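Local coordinates for Tat-secreted protein Rv2525c (PDB 4PMQ) that may act as a peptidoglycan hydrolase with glycosidase activity and, in vitro, cleaves p-nitrophenyl esters, preferring the butyrate, at residues 8-13 with 188-193; 30-35 with 45-50. All coordinates share one frame; numbering follows the deposited sequence.

Contact 1: 8-13 with 188-193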
loop_
_atom_site.group_PDB
_atom_site.type_symbol
_atom_site.label_atom_id
_atom_site.label_comp_id
_atom_site.label_asym_id
_atom_site.label_seq_id
_atom_site.Cartn_x
_atom_site.Cartn_y
_atom_site.Cartn_z
ATOM N N LEU A 8 -5.827 -9.003 -1.988
ATOM C CA LEU A 8 -5.142 -8.940 -3.281
ATOM C C LEU A 8 -4.760 -7.519 -3.596
ATOM O O LEU A 8 -5.512 -6.608 -3.268
ATOM C CB LEU A 8 -6.073 -9.468 -4.391
ATOM C CG LEU A 8 -6.598 -10.902 -4.216
ATOM C CD1 LEU A 8 -7.480 -11.285 -5.392
ATOM C CD2 LEU A 8 -5.439 -11.922 -4.001
ATOM N N ASP A 9 -3.637 -7.336 -4.299
ATOM C CA ASP A 9 -3.288 -6.007 -4.801
ATOM C C ASP A 9 -3.027 -6.124 -6.308
ATOM O O ASP A 9 -2.578 -7.168 -6.783
ATOM C CB ASP A 9 -2.133 -5.350 -4.036
ATOM C CG ASP A 9 -0.776 -5.940 -4.346
ATOM O OD1 ASP A 9 -0.224 -5.616 -5.423
ATOM O OD2 ASP A 9 -0.269 -6.716 -3.516
ATOM N N TYR A 10 -3.360 -5.073 -7.067
ATOM C CA TYR A 10 -3.265 -5.117 -8.532
ATOM C C TYR A 10 -3.329 -3.730 -9.093
ATOM O O TYR A 10 -4.063 -2.896 -8.556
ATOM C CB TYR A 10 -4.412 -5.960 -9.129
ATOM C CG TYR A 10 -5.737 -5.807 -8.408
ATOM C CD1 TYR A 10 -6.020 -6.552 -7.265
ATOM C CD2 TYR A 10 -6.718 -4.932 -8.880
ATOM C CE1 TYR A 10 -7.234 -6.423 -6.597
ATOM C CE2 TYR A 10 -7.957 -4.816 -8.233
ATOM C CZ TYR A 10 -8.197 -5.554 -7.081
ATOM O OH TYR A 10 -9.374 -5.476 -6.393
ATOM N N ALA A 11 -2.590 -3.496 -10.179
ATOM C CA ALA A 11 -2.554 -2.187 -10.837
ATOM C C ALA A 11 -3.149 -2.205 -12.241
ATOM O O ALA A 11 -3.512 -1.128 -12.738
ATOM C CB ALA A 11 -1.106 -1.708 -10.928
ATOM N N ALA A 12 -3.198 -3.380 -12.915
ATOM C CA ALA A 12 -3.549 -3.441 -14.336
ATOM C C ALA A 12 -5.023 -3.234 -14.666
ATOM O O ALA A 12 -5.343 -2.983 -15.821
ATOM C CB ALA A 12 -3.080 -4.751 -14.960
ATOM N N GLY A 13 -5.904 -3.320 -13.681
ATOM C CA GLY A 13 -7.325 -3.179 -13.961
ATOM C C GLY A 13 -8.178 -3.235 -12.716
ATOM O O GLY A 13 -7.666 -3.353 -11.597
ATOM N N GLY A 188 -10.166 -12.308 -12.812
ATOM C CA GLY A 188 -10.957 -11.492 -13.737
ATOM C C GLY A 188 -10.123 -10.859 -14.844
ATOM O O GLY A 188 -10.333 -9.682 -15.174
ATOM N N GLY A 189 -9.156 -11.628 -15.379
ATOM C CA GLY A 189 -8.228 -11.190 -16.421
ATOM C C GLY A 189 -7.106 -10.258 -15.959
ATOM O O GLY A 189 -6.328 -9.760 -16.779
ATOM N N VAL A 190 -6.991 -10.019 -14.639
ATOM C CA VAL A 190 -5.991 -9.093 -14.097
ATOM C C VAL A 190 -4.961 -9.818 -13.224
ATOM O O VAL A 190 -5.354 -10.589 -12.334
ATOM C CB VAL A 190 -6.721 -7.981 -13.283
ATOM C CG1 VAL A 190 -5.731 -6.998 -12.652
ATOM C CG2 VAL A 190 -7.762 -7.248 -14.148
ATOM N N GLY A 191 -3.671 -9.564 -13.474
ATOM C CA GLY A 191 -2.606 -10.107 -12.626
ATOM C C GLY A 191 -2.729 -9.546 -11.213
ATOM O O GLY A 191 -3.009 -8.346 -11.027
ATOM N N VAL A 192 -2.601 -10.418 -10.193
ATOM C CA VAL A 192 -2.713 -9.951 -8.806
ATOM C C VAL A 192 -1.540 -10.458 -7.986
ATOM O O VAL A 192 -0.945 -11.489 -8.316
ATOM C CB VAL A 192 -4.056 -10.352 -8.115
ATOM C CG1 VAL A 192 -5.264 -9.792 -8.861
ATOM C CG2 VAL A 192 -4.180 -11.873 -7.913
ATOM N N ASP A 193 -1.237 -9.722 -6.923
ATOM C CA ASP A 193 -0.311 -10.102 -5.869
ATOM C C ASP A 193 -1.122 -10.549 -4.680
ATOM O O ASP A 193 -2.227 -10.030 -4.444
ATOM C CB ASP A 193 0.624 -8.943 -5.480
ATOM C CG ASP A 193 1.326 -8.290 -6.665
ATOM O OD1 ASP A 193 1.779 -9.036 -7.576
ATOM O OD2 ASP A 193 1.490 -7.052 -6.644
HETATM O O HOH W 1 -2.071 -5.945 -12.042
#

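Contact 2: 30-35 with 45-50. With TLA (L(+)-tartaric acid), chain B.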
loop_
_atom_site.group_PDB
_atom_site.type_symbol
_atom_site.label_atom_id
_atom_site.label_comp_id
_atom_site.label_asym_id
_atom_site.label_seq_id
_atom_site.Cartn_x
_atom_site.Cartn_y
_atom_site.Cartn_z
ATOM N N ARG A 30 -5.776 -1.338 -2.402
ATOM C CA ARG A 30 -5.992 -0.595 -3.625
ATOM C C ARG A 30 -5.311 0.772 -3.643
ATOM O O ARG A 30 -5.168 1.438 -2.611
ATOM C CB ARG A 30 -7.523 -0.453 -3.824
ATOM C CG ARG A 30 -8.235 -1.822 -3.990
ATOM C CD ARG A 30 -7.831 -2.521 -5.285
ATOM N NE ARG A 30 -8.392 -1.764 -6.395
ATOM C CZ ARG A 30 -7.697 -1.022 -7.253
ATOM N NH1 ARG A 30 -6.363 -0.989 -7.193
ATOM N NH2 ARG A 30 -8.330 -0.309 -8.183
ATOM N N TYR A 31 -4.912 1.203 -4.859
ATOM C CA TYR A 31 -4.154 2.417 -5.042
ATOM C C TYR A 31 -4.962 3.681 -4.946
ATOM O O TYR A 31 -5.927 3.880 -5.701
ATOM C CB TYR A 31 -3.495 2.399 -6.426
ATOM C CG TYR A 31 -2.435 1.342 -6.544
ATOM C CD1 TYR A 31 -1.172 1.531 -5.982
ATOM C CD2 TYR A 31 -2.692 0.137 -7.196
ATOM C CE1 TYR A 31 -0.176 0.573 -6.103
ATOM C CE2 TYR A 31 -1.701 -0.841 -7.315
ATOM C CZ TYR A 31 -0.442 -0.610 -6.772
ATOM O OH TYR A 31 0.560 -1.544 -6.879
ATOM N N VAL A 32 -4.466 4.595 -4.111
ATOM C CA VAL A 32 -5.016 5.946 -4.030
ATOM C C VAL A 32 -3.973 6.881 -4.694
ATOM O O VAL A 32 -3.562 7.895 -4.138
ATOM C CB VAL A 32 -5.422 6.357 -2.591
ATOM C CG1 VAL A 32 -6.636 5.543 -2.130
ATOM C CG2 VAL A 32 -4.259 6.216 -1.589
ATOM N N SER A 33 -3.561 6.505 -5.917
ATOM C CA SER A 33 -2.539 7.205 -6.705
ATOM C C SER A 33 -2.937 7.400 -8.148
ATOM O O SER A 33 -3.727 6.639 -8.700
ATOM C CB SER A 33 -1.250 6.393 -6.713
ATOM O OG SER A 33 -0.812 6.118 -5.407
ATOM N N ASP A 34 -2.340 8.410 -8.779
ATOM C CA ASP A 34 -2.524 8.680 -10.197
ATOM C C ASP A 34 -1.684 7.710 -11.007
ATOM O O ASP A 34 -0.789 7.047 -10.466
ATOM C CB ASP A 34 -2.097 10.121 -10.514
ATOM C CG ASP A 34 -2.994 11.167 -9.866
ATOM O OD1 ASP A 34 -4.220 11.141 -10.113
ATOM O OD2 ASP A 34 -2.471 11.999 -9.110
ATOM N N ARG A 35 -1.897 7.719 -12.324
ATOM C CA ARG A 35 -1.088 6.932 -13.256
ATOM C C ARG A 35 0.065 7.812 -13.752
ATOM O O ARG A 35 -0.175 8.865 -14.368
ATOM C CB ARG A 35 -1.967 6.471 -14.436
ATOM C CG ARG A 35 -3.177 5.634 -14.007
ATOM C CD ARG A 35 -4.122 5.250 -15.141
ATOM N NE ARG A 35 -4.706 6.403 -15.833
ATOM C CZ ARG A 35 -5.807 7.040 -15.435
ATOM N NH1 ARG A 35 -6.430 6.674 -14.316
ATOM N NH2 ARG A 35 -6.283 8.056 -16.142
ATOM N N LYS A 45 -5.451 2.180 -11.127
ATOM C CA LYS A 45 -5.064 3.387 -10.376
ATOM C C LYS A 45 -5.855 4.611 -10.844
ATOM O O LYS A 45 -5.794 4.928 -12.017
ATOM C CB LYS A 45 -3.568 3.698 -10.586
ATOM C CG LYS A 45 -2.570 2.656 -10.122
ATOM C CD LYS A 45 -1.155 3.274 -10.137
ATOM C CE LYS A 45 -0.120 2.295 -9.664
ATOM N NZ LYS A 45 1.226 2.944 -9.660
ATOM N N PRO A 46 -6.515 5.377 -9.978
ATOM C CA PRO A 46 -6.775 5.131 -8.560
ATOM C C PRO A 46 -8.087 4.379 -8.381
ATOM O O PRO A 46 -8.908 4.346 -9.312
ATOM C CB PRO A 46 -6.919 6.557 -8.001
ATOM C CG PRO A 46 -7.463 7.382 -9.145
ATOM C CD PRO A 46 -7.217 6.597 -10.440
ATOM N N ILE A 47 -8.309 3.812 -7.202
ATOM C CA ILE A 47 -9.602 3.213 -6.886
ATOM C C ILE A 47 -10.661 4.316 -6.972
ATOM O O ILE A 47 -10.412 5.418 -6.472
ATOM C CB ILE A 47 -9.596 2.523 -5.493
ATOM C CG1 ILE A 47 -11.003 1.983 -5.141
ATOM C CG2 ILE A 47 -9.019 3.438 -4.380
ATOM C CD1 ILE A 47 -11.115 1.050 -3.845
ATOM N N GLN A 48 -11.823 4.027 -7.611
ATOM C CA GLN A 48 -12.916 4.988 -7.706
ATOM C C GLN A 48 -14.002 4.644 -6.677
ATOM O O GLN A 48 -14.114 3.480 -6.233
ATOM C CB GLN A 48 -13.519 5.007 -9.133
ATOM C CG GLN A 48 -12.521 5.256 -10.276
ATOM C CD GLN A 48 -11.950 6.659 -10.278
ATOM O OE1 GLN A 48 -12.636 7.652 -9.996
ATOM N NE2 GLN A 48 -10.691 6.782 -10.662
ATOM N N LEU A 49 -14.862 5.639 -6.353
ATOM C CA LEU A 49 -15.944 5.403 -5.400
ATOM C C LEU A 49 -16.809 4.157 -5.752
ATOM O O LEU A 49 -17.119 3.357 -4.855
ATOM C CB LEU A 49 -16.826 6.647 -5.320
ATOM C CG LEU A 49 -18.032 6.569 -4.350
ATOM C CD1 LEU A 49 -17.577 6.457 -2.905
ATOM C CD2 LEU A 49 -18.933 7.803 -4.513
ATOM N N SER A 50 -17.149 3.989 -7.040
ATOM C CA SER A 50 -18.024 2.876 -7.490
ATOM C C SER A 50 -17.382 1.509 -7.188
ATOM O O SER A 50 -18.085 0.581 -6.778
ATOM C CB SER A 50 -18.327 2.986 -8.978
ATOM O OG SER A 50 -17.142 2.962 -9.759
HETATM O O1 TLA B . 2.456 -3.844 -8.785
HETATM O O11 TLA B . 2.091 -3.444 -10.972
HETATM C C1 TLA B . 2.657 -3.193 -9.803
HETATM C C2 TLA B . 3.585 -1.982 -9.822
HETATM O O2 TLA B . 4.203 -1.782 -8.561
HETATM C C3 TLA B . 2.796 -0.727 -10.212
HETATM O O3 TLA B . 1.876 -0.372 -9.202
HETATM C C4 TLA B . 3.732 0.439 -10.510
HETATM O O4 TLA B . 3.574 1.539 -10.007
HETATM O O41 TLA B . 4.630 0.161 -11.418
HETATM O O HOH W 2 1.487 5.469 -11.211
#

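Contact 1: 8-13 with 188-193
Asp9 and Asp193 form an antiparallel hydrogen-bonded pair that joins the first strand (6-9) of this TIM-barrel-like glycoside hydrolase domain to its last (190-197), beside a probable pocket where glycerol and tartrate bind. Asp9 N donates to Asp193 O at 3.0 Å, and Asp193 N returns an almost straight bond to Asp9 O at 2.9 Å. Both backbone amides and both carbonyls of the pair are thus satisfied; Leu8 CA also approaches Asp193 O, and Val192 CA approaches Asp9 O. Past Asp9 the chain leaves the strand, and a water takes over from direct pairing: it accepts from Ala12 N and donates to Gly191 O at 2.8 Å.

The two carboxylates lie on the same face of the sheet, their planes turned 58° apart. Asp9 CG stands between its own N and carbonyl carbon (chi1 74°), which sets its carboxylate against that of Asp193, and OD1 of Asp9 comes within 2.5 Å of Asp193 OD2. The other oxygens have separate partners: Asp9 OD2 accepts from Asn195 ND2 and Gln179 NE2, and Asp193 OD1 accepts from the backbone N of Asp183. A glycerol reaches Asp193 OD2 through a weak hydrogen bond.

Apolar side chains continue the contact. Tyr10 and Val192 run side by side, pointing the same way, while Leu8 CD2 touches Val192 CG2. Val190 CG1, anti to its backbone N, lies close to Tyr10 CB, Ala12 CB and Gly13 N. Beside these contacts, Val192 CG1 meets the Tyr10 ring obliquely, 3.7 Å from CD1.

Contact 2: 30-35 with 45-50
The loop leaving strand 27-31 and the lead-in to helix 49-57 meet here, within a beta-alpha-beta unit, and Tyr31 and Lys45 carry the contact to the tartrate pocket. The Lys45 chain, extended beyond CG, crosses one face of the Tyr31 ring: CE sits over its centre, 3.8 Å from the centroid, a CH-pi contact, and NZ makes a cation-pi contact 21° off the ring normal. The ammonium donates to tartrate O4 at 2.8 Å, more weakly to tartrate O3, and also to Gln67 O and a water that donates to Asp34 O. Tartrate O3 in turn donates to Tyr31 OH at 2.9 Å, so the ligand bridges both side chains.

Along the backbone, Ile47 N donates to Tyr31 O at 2.8 Å. The peptide before Pro46 is cis, and Pro46 CB packs against Ser33 O. Arg35 NH1 donates to Lys45 O at 3.0 Å, with the oxygen near the guanidinium plane. Ile47 CB lies over one face of the Arg30 guanidinium, whose NE forms a salt bridge with Glu51 of helix 49-57.

Strand 61-66 flanks Tyr31, Val32 and Ile47, while Leu93 of helix 79-96 packs against Val32, Asp34 and Pro46.

In the fold
Strands 6-9 and 27-31 are parallel neighbours in one sheet, which brings the two contacts together with their centres 13 Å apart. They touch directly: Tyr10 O lies 3.4 Å from Tyr31 CE2, and Ala11 CB packs against the same CE2 at 3.8 Å. Both probably border one pocket. Tartrate bonded in contact 2 lies about 4 Å, nearest atoms, from the Asp193 side chain of contact 1, and glycerol hydrogen-bonds to Tyr31 and, weakly, to Asp193. Arg36 adds a further hydrogen bond to the tartrate. Both small molecules probably come from the crystallisation liquor, but their position is consistent with a substrate-binding pocket in this glycoside hydrolase-like domain.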